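Local coordinates for arginine kinase (Anthopleura japonica, PDB 4RF8), which catalyses the reversible transfer of a phosphate group from ATP to L-arginine, giving phospho-L-arginine and ADP, at residues T130-A135 and T284-S289; S289-I294 and V331-N336. All coordinates share one frame; numbering follows the deposited sequence.

Interaction 1: residues T130-A135 and T284-S289; sequences TRIRVA and TGMRAS. With ADP (adenosine-5'-diphosphate), chain C.
Strand 130-135 pairs antiparallel with strand 286-289, and with Gly285 just before it, in the middle of the catalytic domain's sheet, and one face of the pair is the floor of the nucleotide site, here holding ADP. Arg131 and Ser289 form one hydrogen-bonded pair and Arg133 and Arg287 the next; in the latter, Arg133 N gives a nearly straight bond to Arg287 O (2.9 Å, 167°). Just before strand 286-289 begins, Gly285 O takes Ala135 N and, weakly, Arg133 NH2. Three arginines on the nucleotide face gather round the diphosphate. Extended from CG to NE, Arg131 passes the adenine (CD 3.6 Å from ADP N9) and ends with ADP O4' over one guanidinium face and NH2 3.1 Å from ADP O2B. Arg133 instead folds back at chi2 (-92°) and chi3, turning the edge of its guanidinium to the beta-phosphate: NE bonds to ADP O2B and NH1 to ADP O3B, both modelled so short that their exact lengths are doubtful, while Arg287 CB rests against one face, near its rim. The Arg287 guanidinium lies with ADP O1A above its plane, 3.2 Å from NH2, and its NH1 is salt-bridged to Asp333. A water accepts from Arg131 NH2 (2.8 Å) and donates to Arg287 O. Ser289 OG lies 2.8 Å from ADP N7, at the adenine edge. The reverse face is apolar: Met286 CE touches both Ile132 CG2 (3.8 Å) and Val134 CG1. Helices 246-263 and 344-369 cover this side, Phe250 and Val348 both touching Met286, while strand 235-242 flanks 130-135 along its other edge.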
loop_
_atom_site.group_PDB
_atom_site.type_symbol
_atom_site.label_atom_id
_atom_site.label_comp_id
_atom_site.label_asym_id
_atom_site.label_seq_id
_atom_site.Cartn_x
_atom_site.Cartn_y
_atom_site.Cartn_z
ATOM N N THR A 130 -5.352 -5.908 2.752
ATOM C CA THR A 130 -5.968 -7.138 3.229
ATOM C C THR A 130 -5.027 -7.789 4.238
ATOM O O THR A 130 -3.810 -7.774 4.051
ATOM C CB THR A 130 -6.225 -8.104 2.060
ATOM O OG1 THR A 130 -7.111 -7.488 1.116
ATOM C CG2 THR A 130 -6.843 -9.403 2.548
ATOM N N ARG A 131 -5.582 -8.353 5.306
ATOM C CA ARG A 131 -4.765 -8.929 6.368
ATOM C C ARG A 131 -5.513 -10.058 7.064
ATOM O O ARG A 131 -6.693 -9.918 7.387
ATOM C CB ARG A 131 -4.401 -7.840 7.379
ATOM C CG ARG A 131 -3.585 -8.304 8.578
ATOM C CD ARG A 131 -3.463 -7.169 9.589
ATOM N NE ARG A 131 -2.599 -7.496 10.720
ATOM C CZ ARG A 131 -3.037 -7.894 11.911
ATOM N NH1 ARG A 131 -2.172 -8.165 12.878
ATOM N NH2 ARG A 131 -4.338 -8.020 12.139
ATOM N N ILE A 132 -4.832 -11.181 7.277
ATOM C CA ILE A 132 -5.412 -12.282 8.041
ATOM C C ILE A 132 -4.443 -12.760 9.125
ATOM O O ILE A 132 -3.291 -13.102 8.839
ATOM C CB ILE A 132 -5.826 -13.462 7.138
ATOM C CG1 ILE A 132 -6.704 -12.976 5.986
ATOM C CG2 ILE A 132 -6.577 -14.513 7.946
ATOM C CD1 ILE A 132 -7.028 -14.042 4.961
ATOM N N ARG A 133 -4.918 -12.773 10.368
ATOM C CA ARG A 133 -4.112 -13.189 11.511
ATOM C C ARG A 133 -4.725 -14.424 12.156
ATOM O O ARG A 133 -5.945 -14.509 12.285
ATOM C CB ARG A 133 -4.032 -12.049 12.540
ATOM C CG ARG A 133 -3.364 -12.406 13.875
ATOM C CD ARG A 133 -4.368 -12.884 14.939
ATOM N NE ARG A 133 -5.152 -11.801 15.529
ATOM C CZ ARG A 133 -6.144 -11.983 16.397
ATOM N NH1 ARG A 133 -6.803 -10.941 16.888
ATOM N NH2 ARG A 133 -6.482 -13.207 16.775
ATOM N N VAL A 134 -3.883 -15.373 12.563
ATOM C CA VAL A 134 -4.323 -16.474 13.419
ATOM C C VAL A 134 -3.421 -16.610 14.647
ATOM O O VAL A 134 -2.225 -16.313 14.594
ATOM C CB VAL A 134 -4.395 -17.828 12.672
ATOM C CG1 VAL A 134 -5.419 -17.771 11.558
ATOM C CG2 VAL A 134 -3.030 -18.219 12.122
ATOM N N ALA A 135 -4.008 -17.051 15.755
ATOM C CA ALA A 135 -3.247 -17.353 16.963
ATOM C C ALA A 135 -3.176 -18.867 17.146
ATOM O O ALA A 135 -4.194 -19.558 17.066
ATOM C CB ALA A 135 -3.889 -16.700 18.175
ATOM N N THR A 284 -11.229 -20.423 15.762
ATOM C CA THR A 284 -10.366 -20.179 14.616
ATOM C C THR A 284 -9.122 -19.421 15.037
ATOM O O THR A 284 -8.088 -19.498 14.375
ATOM C CB THR A 284 -11.080 -19.339 13.552
ATOM O OG1 THR A 284 -11.470 -18.080 14.116
ATOM C CG2 THR A 284 -12.306 -20.063 13.036
ATOM N N GLY A 285 -9.237 -18.672 16.131
ATOM C CA GLY A 285 -8.177 -17.777 16.558
ATOM C C GLY A 285 -7.847 -16.753 15.491
ATOM O O GLY A 285 -6.742 -16.203 15.461
ATOM N N MET A 286 -8.826 -16.484 14.629
ATOM C CA MET A 286 -8.588 -15.745 13.396
ATOM C C MET A 286 -9.267 -14.382 13.333
ATOM O O MET A 286 -10.439 -14.237 13.682
ATOM C CB MET A 286 -9.018 -16.580 12.183
ATOM C CG MET A 286 -9.044 -15.791 10.879
ATOM S SD MET A 286 -9.608 -16.717 9.438
ATOM C CE MET A 286 -8.161 -17.716 9.104
ATOM N N ARG A 287 -8.509 -13.388 12.881
ATOM C CA ARG A 287 -9.071 -12.104 12.498
ATOM C C ARG A 287 -8.706 -11.812 11.045
ATOM O O ARG A 287 -7.553 -11.512 10.727
ATOM C CB ARG A 287 -8.570 -10.984 13.413
ATOM C CG ARG A 287 -9.158 -9.618 13.088
ATOM C CD ARG A 287 -8.785 -8.570 14.127
ATOM N NE ARG A 287 -9.451 -7.296 13.867
ATOM C CZ ARG A 287 -8.929 -6.308 13.146
ATOM N NH1 ARG A 287 -9.610 -5.187 12.960
ATOM N NH2 ARG A 287 -7.722 -6.439 12.612
ATOM N N ALA A 288 -9.691 -11.936 10.161
ATOM C CA ALA A 288 -9.518 -11.549 8.766
ATOM C C ALA A 288 -9.998 -10.114 8.612
ATOM O O ALA A 288 -11.053 -9.755 9.134
ATOM C CB ALA A 288 -10.291 -12.473 7.852
ATOM N N SER A 289 -9.228 -9.296 7.898
ATOM C CA SER A 289 -9.493 -7.860 7.853
ATOM C C SER A 289 -9.218 -7.219 6.493
ATOM O O SER A 289 -8.345 -7.661 5.742
ATOM C CB SER A 289 -8.680 -7.146 8.932
ATOM O OG SER A 289 -8.707 -5.743 8.754
HETATM P PB ADP C . -5.011 -8.427 15.800
HETATM O O1B ADP C . -3.655 -7.935 16.242
HETATM O O2B ADP C . -4.964 -9.493 14.736
HETATM O O3B ADP C . -5.949 -8.746 16.937
HETATM P PA ADP C . -5.403 -5.637 15.375
HETATM O O1A ADP C . -6.648 -4.825 15.107
HETATM O O2A ADP C . -4.704 -5.538 16.707
HETATM O O3A ADP C . -5.721 -7.185 15.055
HETATM O "O5'" ADP C . -4.322 -5.290 14.237
HETATM C "C5'" ADP C . -3.041 -4.775 14.594
HETATM C "C4'" ADP C . -2.609 -3.767 13.542
HETATM O "O4'" ADP C . -2.884 -4.283 12.235
HETATM C "C3'" ADP C . -3.399 -2.476 13.702
HETATM O "O3'" ADP C . -2.500 -1.373 13.846
HETATM C "C2'" ADP C . -4.190 -2.330 12.418
HETATM O "O2'" ADP C . -4.160 -0.981 11.951
HETATM C "C1'" ADP C . -3.490 -3.260 11.442
HETATM N N9 ADP C . -4.450 -3.793 10.440
HETATM C C8 ADP C . -5.619 -4.419 10.682
HETATM N N7 ADP C . -6.243 -4.759 9.522
HETATM C C5 ADP C . -5.464 -4.341 8.506
HETATM C C6 ADP C . -5.522 -4.374 7.024
HETATM N N6 ADP C . -6.567 -4.941 6.371
HETATM N N1 ADP C . -4.495 -3.820 6.346
HETATM C C2 ADP C . -3.449 -3.252 6.973
HETATM N N3 ADP C . -3.332 -3.185 8.311
HETATM C C4 ADP C . -4.290 -3.700 9.118
HETATM O O HOH W 1 -6.591 -8.821 10.749
#

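Interaction 2: residues S289-I294 and V331-N336. With ADP (adenosine-5'-diphosphate), chain C.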
loop_
_atom_site.group_PDB
_atom_site.type_symbol
_atom_site.label_atom_id
_atom_site.label_comp_id
_atom_site.label_asym_id
_atom_site.label_seq_id
_atom_site.Cartn_x
_atom_site.Cartn_y
_atom_site.Cartn_z
ATOM N N SER A 289 -9.228 -9.296 7.898
ATOM C CA SER A 289 -9.493 -7.860 7.853
ATOM C C SER A 289 -9.218 -7.219 6.493
ATOM O O SER A 289 -8.345 -7.661 5.742
ATOM C CB SER A 289 -8.680 -7.146 8.932
ATOM O OG SER A 289 -8.707 -5.743 8.754
ATOM N N VAL A 290 -9.970 -6.166 6.194
ATOM C CA VAL A 290 -9.816 -5.418 4.956
ATOM C C VAL A 290 -10.019 -3.934 5.241
ATOM O O VAL A 290 -10.943 -3.562 5.961
ATOM C CB VAL A 290 -10.834 -5.889 3.885
ATOM C CG1 VAL A 290 -11.035 -4.824 2.822
ATOM C CG2 VAL A 290 -10.391 -7.198 3.247
ATOM N N HIS A 291 -9.138 -3.094 4.705
ATOM C CA HIS A 291 -9.356 -1.654 4.748
ATOM C C HIS A 291 -10.010 -1.218 3.439
ATOM O O HIS A 291 -9.467 -1.445 2.356
ATOM C CB HIS A 291 -8.043 -0.902 4.995
ATOM C CG HIS A 291 -7.517 -1.042 6.391
ATOM N ND1 HIS A 291 -6.406 -0.363 6.841
ATOM C CD2 HIS A 291 -7.955 -1.784 7.438
ATOM C CE1 HIS A 291 -6.180 -0.681 8.104
ATOM N NE2 HIS A 291 -7.105 -1.540 8.490
ATOM N N VAL A 292 -11.188 -0.609 3.543
ATOM C CA VAL A 292 -11.982 -0.285 2.365
ATOM C C VAL A 292 -12.681 1.067 2.505
ATOM O O VAL A 292 -13.177 1.420 3.578
ATOM C CB VAL A 292 -13.009 -1.406 2.058
ATOM C CG1 VAL A 292 -13.984 -1.573 3.213
ATOM C CG2 VAL A 292 -13.753 -1.125 0.765
ATOM N N LYS A 293 -12.697 1.824 1.412
ATOM C CA LYS A 293 -13.319 3.139 1.387
ATOM C C LYS A 293 -14.791 3.005 1.010
ATOM O O LYS A 293 -15.121 2.761 -0.151
ATOM C CB LYS A 293 -12.597 4.035 0.382
ATOM C CG LYS A 293 -13.011 5.493 0.419
ATOM C CD LYS A 293 -12.220 6.288 -0.604
ATOM C CE LYS A 293 -12.412 7.781 -0.417
ATOM N NZ LYS A 293 -11.693 8.566 -1.459
ATOM N N ILE A 294 -15.669 3.160 1.997
ATOM C CA ILE A 294 -17.107 3.009 1.784
ATOM C C ILE A 294 -17.952 4.164 2.350
ATOM O O ILE A 294 -18.909 3.920 3.085
ATOM C CB ILE A 294 -17.609 1.679 2.392
ATOM C CG1 ILE A 294 -17.070 1.500 3.816
ATOM C CG2 ILE A 294 -17.191 0.494 1.528
ATOM C CD1 ILE A 294 -17.695 0.340 4.577
ATOM N N VAL A 331 -12.783 5.491 4.959
ATOM C CA VAL A 331 -12.057 4.225 5.012
ATOM C C VAL A 331 -12.315 3.479 6.322
ATOM O O VAL A 331 -12.068 4.008 7.407
ATOM C CB VAL A 331 -10.545 4.441 4.808
ATOM C CG1 VAL A 331 -9.774 3.188 5.164
ATOM C CG2 VAL A 331 -10.265 4.838 3.371
ATOM N N TYR A 332 -12.811 2.249 6.213
ATOM C CA TYR A 332 -13.147 1.457 7.392
ATOM C C TYR A 332 -12.395 0.131 7.456
ATOM O O TYR A 332 -11.988 -0.418 6.430
ATOM C CB TYR A 332 -14.659 1.207 7.456
ATOM C CG TYR A 332 -15.465 2.454 7.724
ATOM C CD1 TYR A 332 -15.947 3.231 6.681
ATOM C CD2 TYR A 332 -15.736 2.858 9.022
ATOM C CE1 TYR A 332 -16.679 4.376 6.922
ATOM C CE2 TYR A 332 -16.466 3.999 9.275
ATOM C CZ TYR A 332 -16.936 4.754 8.222
ATOM O OH TYR A 332 -17.663 5.892 8.474
ATOM N N ASP A 333 -12.208 -0.366 8.674
ATOM C CA ASP A 333 -11.670 -1.700 8.897
ATOM C C ASP A 333 -12.846 -2.665 8.967
ATOM O O ASP A 333 -13.693 -2.553 9.854
ATOM C CB ASP A 333 -10.887 -1.738 10.214
ATOM C CG ASP A 333 -10.249 -3.093 10.488
ATOM O OD1 ASP A 333 -10.983 -4.071 10.743
ATOM O OD2 ASP A 333 -9.004 -3.169 10.481
ATOM N N ILE A 334 -12.908 -3.601 8.026
ATOM C CA ILE A 334 -13.961 -4.606 8.029
ATOM C C ILE A 334 -13.383 -5.958 8.436
ATOM O O ILE A 334 -12.478 -6.471 7.777
ATOM C CB ILE A 334 -14.637 -4.729 6.654
ATOM C CG1 ILE A 334 -15.102 -3.361 6.156
ATOM C CG2 ILE A 334 -15.803 -5.699 6.728
ATOM C CD1 ILE A 334 -16.178 -2.726 7.008
ATOM N N SER A 335 -13.904 -6.528 9.521
ATOM C CA SER A 335 -13.398 -7.793 10.043
ATOM C C SER A 335 -14.524 -8.706 10.504
ATOM O O SER A 335 -15.647 -8.259 10.738
ATOM C CB SER A 335 -12.410 -7.558 11.189
ATOM O OG SER A 335 -12.999 -6.801 12.233
ATOM N N ASN A 336 -14.210 -9.990 10.624
ATOM C CA ASN A 336 -15.155 -10.976 11.124
ATOM C C ASN A 336 -15.444 -10.781 12.605
ATOM O O ASN A 336 -14.558 -10.411 13.377
ATOM C CB ASN A 336 -14.597 -12.377 10.913
ATOM C CG ASN A 336 -13.207 -12.539 11.496
ATOM O OD1 ASN A 336 -12.303 -11.759 11.198
ATOM N ND2 ASN A 336 -13.030 -13.552 12.340
HETATM P PB ADP C . -5.011 -8.427 15.800
HETATM O O1B ADP C . -3.655 -7.935 16.242
HETATM O O2B ADP C . -4.964 -9.493 14.736
HETATM O O3B ADP C . -5.949 -8.746 16.937
HETATM P PA ADP C . -5.403 -5.637 15.375
HETATM O O1A ADP C . -6.648 -4.825 15.107
HETATM O O2A ADP C . -4.704 -5.538 16.707
HETATM O O3A ADP C . -5.721 -7.185 15.055
HETATM O "O5'" ADP C . -4.322 -5.290 14.237
HETATM C "C5'" ADP C . -3.041 -4.775 14.594
HETATM C "C4'" ADP C . -2.609 -3.767 13.542
HETATM O "O4'" ADP C . -2.884 -4.283 12.235
HETATM C "C3'" ADP C . -3.399 -2.476 13.702
HETATM O "O3'" ADP C . -2.500 -1.373 13.846
HETATM C "C2'" ADP C . -4.190 -2.330 12.418
HETATM O "O2'" ADP C . -4.160 -0.981 11.951
HETATM C "C1'" ADP C . -3.490 -3.260 11.442
HETATM N N9 ADP C . -4.450 -3.793 10.440
HETATM C C8 ADP C . -5.619 -4.419 10.682
HETATM N N7 ADP C . -6.243 -4.759 9.522
HETATM C C5 ADP C . -5.464 -4.341 8.506
HETATM C C6 ADP C . -5.522 -4.374 7.024
HETATM N N6 ADP C . -6.567 -4.941 6.371
HETATM N N1 ADP C . -4.495 -3.820 6.346
HETATM C C2 ADP C . -3.449 -3.252 6.973
HETATM N N3 ADP C . -3.332 -3.185 8.311
HETATM C C4 ADP C . -4.290 -3.700 9.118
#
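The adenine end of the ADP pocket is built on this antiparallel strand pair, where His291, Asp333 and Ser289 gather beside the base. The imidazole of His291 lays one face against the purine, with ADP C6 3.5 Å above the ring plane and offset toward its rim. Its edge meets Asp333, NE2 making a weak bond to OD2 (3.2 Å). Ring and carboxylate planes are 64° apart. Asp333 CG stands anti to the backbone N (chi1 -178°), which places the carboxylate beside Ser289 and His291; OD2 also lies 3.1 Å from Ser289 OG, whose single proton could serve this oxygen or ADP N7. OD1 is taken up by Arg287, linking the base and phosphate sides of the site. These are adjacent strands of the antiparallel sheet that forms the core of the phosphagen kinase catalytic domain, and the hydrogen-bonded pairs between these two strands are Val290 with Ile334 and Val292 with Tyr332. Ile334 N points almost straight at Val290 O (2.9 Å, 178°). On the sheet face away from the nucleotide, Val292 CG1 packs on Ile334 CG1 at 3.6 Å. Ile294 crosses Tyr332 at about a right angle, CG1 3.5 Å from ring atom CD1, and its CD1 meets Ile334 CD1 tip to tip. Helix 344-369 covers this apolar side through Met351 and Val355, which touch Ile334.

Strand 286-293 is common to both contacts: interaction 1 pairs it with strand 127-136 on one edge, interaction 2 with strand 331-336 on the other, making three consecutive strands of one antiparallel eight-stranded sheet. Their centres lie 13 Å apart and Ser289 belongs to both. Along the chain interaction 1 closes before interaction 2 opens, so strand 331-336 arrives last. Asn336 OD1 probably bonds to Ala288 N, joining the two contacts near the end of strand 331-336. Both lie in the first of two approximate repeats and touch the same ADP, interaction 1 holding mainly its phosphates and interaction 2 its base.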